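Local coordinates for oxalate oxidase (Hordeum vulgare, PDB 1FI2), which oxidises oxalate with dioxygen to carbon dioxide and hydrogen peroxide in the plant cell wall, as a manganese-containing homohexamer that also has superoxide dismutase activity, at residues 45-59 with 73-86. Numbering follows the deposited sequence.
Sequences AGNTSTPNGSAVTEL and SMNRVDFAPGGTNP
Asp78 turns its carboxylate toward the loop at Ala45 and Gly46, where Gly46 N donates to Asp78 OD2 (2.9 Å) almost straight, coming from above the carboxylate plane. Arg76, extended from CG to NE with CG anti to the backbone N (chi1 166°), grips the same group side-on in a salt bridge: NE bonds to Asp78 OD2, and Arg76 NH2 donates to Asp78 OD1 (3.0 Å), in the guanidinium plane and on the syn lone pair. Ala45 covers one guanidinium face, its CA 3.4 Å from Arg76 NH2. A water joins Asp78 OD2 to Thr57 OG1 and Ala55 O. An alanine in place of Asp78 would probably deprive Arg76 of its carboxylate mate and Gly46 N of its acceptor, leaving the loop less firmly held. Strands 54-59 and 73-79 pair antiparallel at the edge of one sheet of the cupin beta-jellyroll, and the type II turn Ala80-Gly83 leads into strand 84-89 of the other. Ser54 OG bridges from this sheet to the other, donating to Thr84 O (2.7 Å) from above the carbonyl plane, while a water links it to Asn85 OD1. On the face that carries Ser54, Val56 CG2 meets Val77 CG2 obliquely at 4.1 Å, and Val56 CG1 lies 3.9 Å from OD1 of Asn75, which with Asn85 binds oxalate.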
ATOM      1  N   ALA A  45     -18.425 -27.454 -14.736  1.00 13.82           N
ATOM      2  CA  ALA A  45     -17.796 -28.162 -13.628  1.00 13.17           C
ATOM      3  C   ALA A  45     -16.496 -28.827 -14.063  1.00 12.87           C
ATOM      4  O   ALA A  45     -16.377 -29.322 -15.186  1.00 12.96           O
ATOM      5  CB  ALA A  45     -18.754 -29.199 -13.056  1.00 13.26           C
ATOM      6  N   GLY A  46     -15.519 -28.839 -13.164  1.00 12.26           N
ATOM      7  CA  GLY A  46     -14.228 -29.461 -13.447  1.00 12.37           C
ATOM      8  C   GLY A  46     -14.331 -30.969 -13.205  1.00 12.50           C
ATOM      9  O   GLY A  46     -15.299 -31.441 -12.611  1.00 12.35           O
ATOM     10  N   ASN A  47     -13.326 -31.706 -13.654  1.00 12.99           N
ATOM     11  CA  ASN A  47     -13.290 -33.159 -13.504  1.00 13.46           C
ATOM     12  C   ASN A  47     -12.813 -33.537 -12.107  1.00 13.01           C
ATOM     13  O   ASN A  47     -11.641 -33.356 -11.774  1.00 13.16           O
ATOM     14  CB  ASN A  47     -12.362 -33.757 -14.560  1.00 14.44           C
ATOM     15  CG  ASN A  47     -12.459 -35.252 -14.746  1.00 15.31           C
ATOM     16  OD1 ASN A  47     -12.130 -35.762 -15.826  1.00 16.51           O
ATOM     17  ND2 ASN A  47     -12.899 -35.989 -13.738  1.00 15.25           N
ATOM     18  N   THR A  48     -13.710 -34.088 -11.292  1.00 12.81           N
ATOM     19  CA  THR A  48     -13.373 -34.464  -9.928  1.00 12.52           C
ATOM     20  C   THR A  48     -12.758 -35.841  -9.763  1.00 13.03           C
ATOM     21  O   THR A  48     -12.508 -36.230  -8.613  1.00 13.13           O
ATOM     22  CB  THR A  48     -14.613 -34.381  -9.007  1.00 12.14           C
ATOM     23  OG1 THR A  48     -15.576 -35.347  -9.438  1.00 12.09           O
ATOM     24  CG2 THR A  48     -15.220 -32.988  -9.071  1.00 11.80           C
ATOM     25  N   SER A  49     -12.418 -36.547 -10.837  1.00 13.69           N
ATOM     26  CA  SER A  49     -11.778 -37.856 -10.671  1.00 14.47           C
ATOM     27  C   SER A  49     -10.265 -37.687 -10.620  1.00 14.29           C
ATOM     28  O   SER A  49      -9.484 -37.919 -11.534  1.00 14.57           O
ATOM     29  CB  SER A  49     -12.252 -38.850 -11.718  1.00 15.39           C
ATOM     30  OG  SER A  49     -11.569 -38.745 -12.948  1.00 17.28           O
ATOM     31  N   THR A  50      -9.811 -37.228  -9.461  1.00 13.48           N
ATOM     32  CA  THR A  50      -8.444 -36.960  -9.084  1.00 12.92           C
ATOM     33  C   THR A  50      -8.206 -37.571  -7.701  1.00 11.86           C
ATOM     34  O   THR A  50      -9.165 -37.845  -6.979  1.00 11.59           O
ATOM     35  CB  THR A  50      -8.165 -35.449  -8.922  1.00 13.22           C
ATOM     36  OG1 THR A  50      -9.076 -34.938  -7.932  1.00 13.18           O
ATOM     37  CG2 THR A  50      -8.329 -34.673 -10.212  1.00 13.61           C
ATOM     38  N   PRO A  51      -6.948 -37.713  -7.310  1.00 11.35           N
ATOM     39  CA  PRO A  51      -6.591 -38.251  -6.009  1.00 10.87           C
ATOM     40  C   PRO A  51      -7.232 -37.485  -4.865  1.00  9.95           C
ATOM     41  O   PRO A  51      -7.740 -38.103  -3.924  1.00 10.09           O
ATOM     42  CB  PRO A  51      -5.071 -38.166  -5.967  1.00 11.20           C
ATOM     43  CG  PRO A  51      -4.643 -38.101  -7.393  1.00 11.39           C
ATOM     44  CD  PRO A  51      -5.752 -37.388  -8.123  1.00 11.48           C
ATOM     45  N   ASN A  52      -7.273 -36.153  -4.945  1.00  8.80           N
ATOM     46  CA  ASN A  52      -7.939 -35.353  -3.934  1.00  7.95           C
ATOM     47  C   ASN A  52      -9.458 -35.439  -4.016  1.00  7.52           C
ATOM     48  O   ASN A  52     -10.081 -35.245  -2.958  1.00  7.15           O
ATOM     49  CB  ASN A  52      -7.578 -33.867  -4.006  1.00  7.87           C
ATOM     50  CG  ASN A  52      -6.152 -33.540  -3.643  1.00  8.01           C
ATOM     51  OD1 ASN A  52      -5.505 -34.228  -2.857  1.00  7.98           O
ATOM     52  ND2 ASN A  52      -5.652 -32.453  -4.223  1.00  8.10           N
ATOM     53  N   GLY A  53     -10.064 -35.749  -5.147  1.00  6.89           N
ATOM     54  CA  GLY A  53     -11.521 -35.838  -5.209  1.00  6.77           C
ATOM     55  C   GLY A  53     -12.145 -34.460  -5.402  1.00  6.38           C
ATOM     56  O   GLY A  53     -13.331 -34.249  -5.156  1.00  6.36           O
ATOM     57  N   SER A  54     -11.333 -33.507  -5.844  1.00  6.11           N
ATOM     58  CA  SER A  54     -11.782 -32.153  -6.123  1.00  6.03           C
ATOM     59  C   SER A  54     -11.036 -31.635  -7.351  1.00  6.27           C
ATOM     60  O   SER A  54      -9.984 -32.174  -7.696  1.00  7.07           O
ATOM     61  CB  SER A  54     -11.558 -31.212  -4.939  1.00  6.15           C
ATOM     62  OG  SER A  54     -10.171 -31.007  -4.718  1.00  6.22           O
ATOM     63  N   ALA A  55     -11.595 -30.625  -7.997  1.00  6.26           N
ATOM     64  CA  ALA A  55     -10.955 -30.019  -9.158  1.00  6.48           C
ATOM     65  C   ALA A  55     -11.040 -28.497  -9.053  1.00  6.65           C
ATOM     66  O   ALA A  55     -12.114 -27.955  -8.792  1.00  6.94           O
ATOM     67  CB  ALA A  55     -11.609 -30.487 -10.445  1.00  7.19           C
ATOM     68  N   VAL A  56      -9.907 -27.842  -9.248  1.00  6.89           N
ATOM     69  CA  VAL A  56      -9.840 -26.389  -9.203  1.00  7.41           C
ATOM     70  C   VAL A  56      -9.766 -25.838 -10.627  1.00  7.63           C
ATOM     71  O   VAL A  56      -8.869 -26.211 -11.385  1.00  8.27           O
ATOM     72  CB  VAL A  56      -8.616 -25.875  -8.424  1.00  7.54           C
ATOM     73  CG1 VAL A  56      -8.616 -24.350  -8.365  1.00  7.91           C
ATOM     74  CG2 VAL A  56      -8.554 -26.452  -7.017  1.00  8.10           C
ATOM     75  N   THR A  57     -10.730 -25.004 -10.982  1.00  7.20           N
ATOM     76  CA  THR A  57     -10.723 -24.321 -12.275  1.00  7.07           C
ATOM     77  C   THR A  57     -10.278 -22.886 -11.975  1.00  7.34           C
ATOM     78  O   THR A  57     -11.010 -22.142 -11.324  1.00  6.61           O
ATOM     79  CB  THR A  57     -12.085 -24.333 -12.969  1.00  6.93           C
ATOM     80  OG1 THR A  57     -12.501 -25.690 -13.201  1.00  7.12           O
ATOM     81  CG2 THR A  57     -12.041 -23.623 -14.315  1.00  6.94           C
ATOM     82  N   GLU A  58      -9.046 -22.561 -12.351  1.00  8.25           N
ATOM     83  CA  GLU A  58      -8.475 -21.267 -12.005  1.00  9.12           C
ATOM     84  C   GLU A  58      -8.920 -20.122 -12.901  1.00  7.95           C
ATOM     85  O   GLU A  58      -9.073 -20.262 -14.112  1.00  7.65           O
ATOM     86  CB  GLU A  58      -6.942 -21.346 -12.021  1.00 11.10           C
ATOM     87  CG  GLU A  58      -6.362 -22.430 -11.132  1.00 13.79           C
ATOM     88  CD  GLU A  58      -4.917 -22.186 -10.755  1.00 15.64           C
ATOM     89  OE1 GLU A  58      -4.656 -21.727  -9.620  1.00 16.79           O
ATOM     90  OE2 GLU A  58      -4.026 -22.448 -11.588  1.00 17.11           O
ATOM     91  N   LEU A  59      -9.048 -18.943 -12.285  1.00  7.07           N
ATOM     92  CA  LEU A  59      -9.373 -17.739 -13.046  1.00  6.11           C
ATOM     93  C   LEU A  59      -8.523 -16.574 -12.543  1.00  5.65           C
ATOM     94  O   LEU A  59      -8.997 -15.493 -12.205  1.00  4.68           O
ATOM     95  CB  LEU A  59     -10.865 -17.429 -13.030  1.00  6.39           C
ATOM     96  CG  LEU A  59     -11.398 -16.619 -14.211  1.00  6.56           C
ATOM     97  CD1 LEU A  59     -11.117 -17.304 -15.541  1.00  6.71           C
ATOM     98  CD2 LEU A  59     -12.895 -16.369 -14.069  1.00  6.18           C
ATOM     99  N   SER A  73      -9.181 -11.640  -8.522  1.00  3.09           N
ATOM    100  CA  SER A  73      -9.243 -12.850  -9.334  1.00  3.12           C
ATOM    101  C   SER A  73     -10.213 -13.835  -8.683  1.00  3.07           C
ATOM    102  O   SER A  73     -10.702 -13.577  -7.582  1.00  2.47           O
ATOM    103  CB  SER A  73      -7.873 -13.485  -9.530  1.00  3.07           C
ATOM    104  OG  SER A  73      -7.406 -14.083  -8.336  1.00  2.99           O
ATOM    105  N   MET A  74     -10.565 -14.911  -9.386  1.00  3.84           N
ATOM    106  CA  MET A  74     -11.500 -15.893  -8.864  1.00  4.19           C
ATOM    107  C   MET A  74     -11.046 -17.319  -9.175  1.00  4.90           C
ATOM    108  O   MET A  74     -10.076 -17.564  -9.884  1.00  4.68           O
ATOM    109  CB  MET A  74     -12.885 -15.763  -9.510  1.00  4.77           C
ATOM    110  CG  MET A  74     -13.689 -14.524  -9.191  1.00  5.85           C
ATOM    111  SD  MET A  74     -15.121 -14.359 -10.272  1.00  6.61           S
ATOM    112  CE  MET A  74     -16.348 -15.277  -9.374  1.00  7.31           C
ATOM    113  N   ASN A  75     -11.815 -18.276  -8.659  1.00  5.49           N
ATOM    114  CA  ASN A  75     -11.675 -19.665  -9.085  1.00  5.90           C
ATOM    115  C   ASN A  75     -12.927 -20.440  -8.678  1.00  5.48           C
ATOM    116  O   ASN A  75     -13.697 -19.981  -7.839  1.00  5.68           O
ATOM    117  CB  ASN A  75     -10.408 -20.321  -8.601  1.00  7.49           C
ATOM    118  CG  ASN A  75     -10.240 -20.791  -7.192  1.00  8.83           C
ATOM    119  OD1 ASN A  75      -9.095 -20.831  -6.702  1.00 10.55           O
ATOM    120  ND2 ASN A  75     -11.295 -21.177  -6.486  1.00  9.14           N
ATOM    121  N   ARG A  76     -13.113 -21.587  -9.311  1.00  5.12           N
ATOM    122  CA  ARG A  76     -14.222 -22.483  -8.997  1.00  5.03           C
ATOM    123  C   ARG A  76     -13.651 -23.812  -8.521  1.00  4.78           C
ATOM    124  O   ARG A  76     -12.574 -24.213  -8.976  1.00  4.60           O
ATOM    125  CB  ARG A  76     -15.099 -22.681 -10.234  1.00  5.84           C
ATOM    126  CG  ARG A  76     -16.083 -23.833 -10.130  1.00  6.12           C
ATOM    127  CD  ARG A  76     -16.922 -23.967 -11.399  1.00  7.11           C
ATOM    128  NE  ARG A  76     -17.832 -25.100 -11.279  1.00  8.05           N
ATOM    129  CZ  ARG A  76     -19.064 -25.187 -11.759  1.00  8.60           C
ATOM    130  NH1 ARG A  76     -19.611 -24.185 -12.430  1.00  9.26           N
ATOM    131  NH2 ARG A  76     -19.765 -26.297 -11.554  1.00  9.14           N
ATOM    132  N   VAL A  77     -14.241 -24.416  -7.489  1.00  3.99           N
ATOM    133  CA  VAL A  77     -13.781 -25.727  -7.034  1.00  4.52           C
ATOM    134  C   VAL A  77     -14.977 -26.681  -6.977  1.00  4.48           C
ATOM    135  O   VAL A  77     -16.004 -26.362  -6.380  1.00  4.11           O
ATOM    136  CB  VAL A  77     -13.070 -25.726  -5.672  1.00  4.04           C
ATOM    137  CG1 VAL A  77     -12.452 -27.091  -5.387  1.00  4.58           C
ATOM    138  CG2 VAL A  77     -11.978 -24.665  -5.578  1.00  4.21           C
ATOM    139  N   ASP A  78     -14.846 -27.822  -7.646  1.00  4.94           N
ATOM    140  CA  ASP A  78     -15.885 -28.849  -7.665  1.00  5.45           C
ATOM    141  C   ASP A  78     -15.418 -30.052  -6.851  1.00  5.44           C
ATOM    142  O   ASP A  78     -14.227 -30.359  -6.828  1.00  5.73           O
ATOM    143  CB  ASP A  78     -16.218 -29.287  -9.091  1.00  5.80           C
ATOM    144  CG  ASP A  78     -16.890 -28.185  -9.888  1.00  6.21           C
ATOM    145  OD1 ASP A  78     -18.115 -28.005  -9.728  1.00  7.07           O
ATOM    146  OD2 ASP A  78     -16.192 -27.503 -10.660  1.00  6.59           O
ATOM    147  N   PHE A  79     -16.334 -30.686  -6.118  1.00  5.43           N
ATOM    148  CA  PHE A  79     -15.984 -31.776  -5.227  1.00  6.04           C
ATOM    149  C   PHE A  79     -16.853 -33.026  -5.368  1.00  6.64           C
ATOM    150  O   PHE A  79     -18.069 -32.951  -5.189  1.00  7.27           O
ATOM    151  CB  PHE A  79     -16.136 -31.337  -3.766  1.00  5.39           C
ATOM    152  CG  PHE A  79     -15.432 -30.130  -3.248  1.00  4.88           C
ATOM    153  CD1 PHE A  79     -14.286 -30.252  -2.470  1.00  4.67           C
ATOM    154  CD2 PHE A  79     -15.916 -28.855  -3.508  1.00  4.83           C
ATOM    155  CE1 PHE A  79     -13.643 -29.131  -1.984  1.00  4.52           C
ATOM    156  CE2 PHE A  79     -15.272 -27.732  -3.032  1.00  5.15           C
ATOM    157  CZ  PHE A  79     -14.132 -27.872  -2.264  1.00  5.00           C
ATOM    158  N   ALA A  80     -16.214 -34.179  -5.548  1.00  7.25           N
ATOM    159  CA  ALA A  80     -16.952 -35.449  -5.529  1.00  7.99           C
ATOM    160  C   ALA A  80     -17.297 -35.718  -4.066  1.00  7.99           C
ATOM    161  O   ALA A  80     -16.672 -35.125  -3.184  1.00  8.01           O
ATOM    162  CB  ALA A  80     -16.073 -36.566  -6.069  1.00  7.92           C
ATOM    163  N   PRO A  81     -18.282 -36.558  -3.798  1.00  8.27           N
ATOM    164  CA  PRO A  81     -18.642 -36.904  -2.431  1.00  8.45           C
ATOM    165  C   PRO A  81     -17.440 -37.443  -1.669  1.00  8.06           C
ATOM    166  O   PRO A  81     -16.769 -38.377  -2.110  1.00  8.71           O
ATOM    167  CB  PRO A  81     -19.740 -37.941  -2.581  1.00  8.77           C
ATOM    168  CG  PRO A  81     -20.201 -37.879  -3.991  1.00  8.90           C
ATOM    169  CD  PRO A  81     -19.078 -37.296  -4.804  1.00  8.71           C
ATOM    170  N   GLY A  82     -17.102 -36.825  -0.541  1.00  7.60           N
ATOM    171  CA  GLY A  82     -15.968 -37.211   0.278  1.00  7.28           C
ATOM    172  C   GLY A  82     -14.639 -36.644  -0.200  1.00  6.85           C
ATOM    173  O   GLY A  82     -13.577 -36.965   0.348  1.00  6.76           O
ATOM    174  N   GLY A  83     -14.677 -35.793  -1.222  1.00  6.09           N
ATOM    175  CA  GLY A  83     -13.469 -35.196  -1.771  1.00  5.69           C
ATOM    176  C   GLY A  83     -13.035 -34.001  -0.925  1.00  6.05           C
ATOM    177  O   GLY A  83     -13.840 -33.441  -0.179  1.00  6.04           O
ATOM    178  N   THR A  84     -11.776 -33.616  -1.091  1.00  5.72           N
ATOM    179  CA  THR A  84     -11.237 -32.496  -0.331  1.00  5.62           C
ATOM    180  C   THR A  84     -10.409 -31.548  -1.183  1.00  5.61           C
ATOM    181  O   THR A  84      -9.802 -31.957  -2.172  1.00  5.77           O
ATOM    182  CB  THR A  84     -10.372 -33.055   0.823  1.00  6.07           C
ATOM    183  OG1 THR A  84      -9.894 -31.993   1.656  1.00  5.98           O
ATOM    184  CG2 THR A  84      -9.173 -33.840   0.308  1.00  6.30           C
ATOM    185  N   ASN A  85     -10.486 -30.261  -0.886  1.00  5.13           N
ATOM    186  CA  ASN A  85      -9.470 -29.275  -1.296  1.00  5.62           C
ATOM    187  C   ASN A  85      -8.604 -29.318  -0.033  1.00  5.37           C
ATOM    188  O   ASN A  85      -9.082 -28.918   1.030  1.00  6.00           O
ATOM    189  CB  ASN A  85     -10.092 -27.928  -1.590  1.00  5.47           C
ATOM    190  CG  ASN A  85      -9.226 -26.978  -2.391  1.00  5.96           C
ATOM    191  OD1 ASN A  85      -8.196 -27.364  -2.943  1.00  6.91           O
ATOM    192  ND2 ASN A  85      -9.646 -25.720  -2.467  1.00  6.06           N
ATOM    193  N   PRO A  86      -7.463 -29.992  -0.093  1.00  4.86           N
ATOM    194  CA  PRO A  86      -6.628 -30.255   1.065  1.00  4.76           C
ATOM    195  C   PRO A  86      -6.103 -29.030   1.769  1.00  4.77           C
ATOM    196  O   PRO A  86      -6.131 -27.942   1.214  1.00  4.85           O
ATOM    197  CB  PRO A  86      -5.492 -31.110   0.506  1.00  5.17           C
ATOM    198  CG  PRO A  86      -5.436 -30.797  -0.947  1.00  4.99           C
ATOM    199  CD  PRO A  86      -6.861 -30.513  -1.349  1.00  4.87           C
TER
HETATM  200  O   HOH W   1      -7.824 -29.482  -4.830  1.00 13.30           O
HETATM  201  O   HOH W   2     -13.550 -26.900 -11.003  1.00  9.39           O
HETATM  202  O   HOH W   3      -7.339 -20.781  -8.802  1.00 41.77           O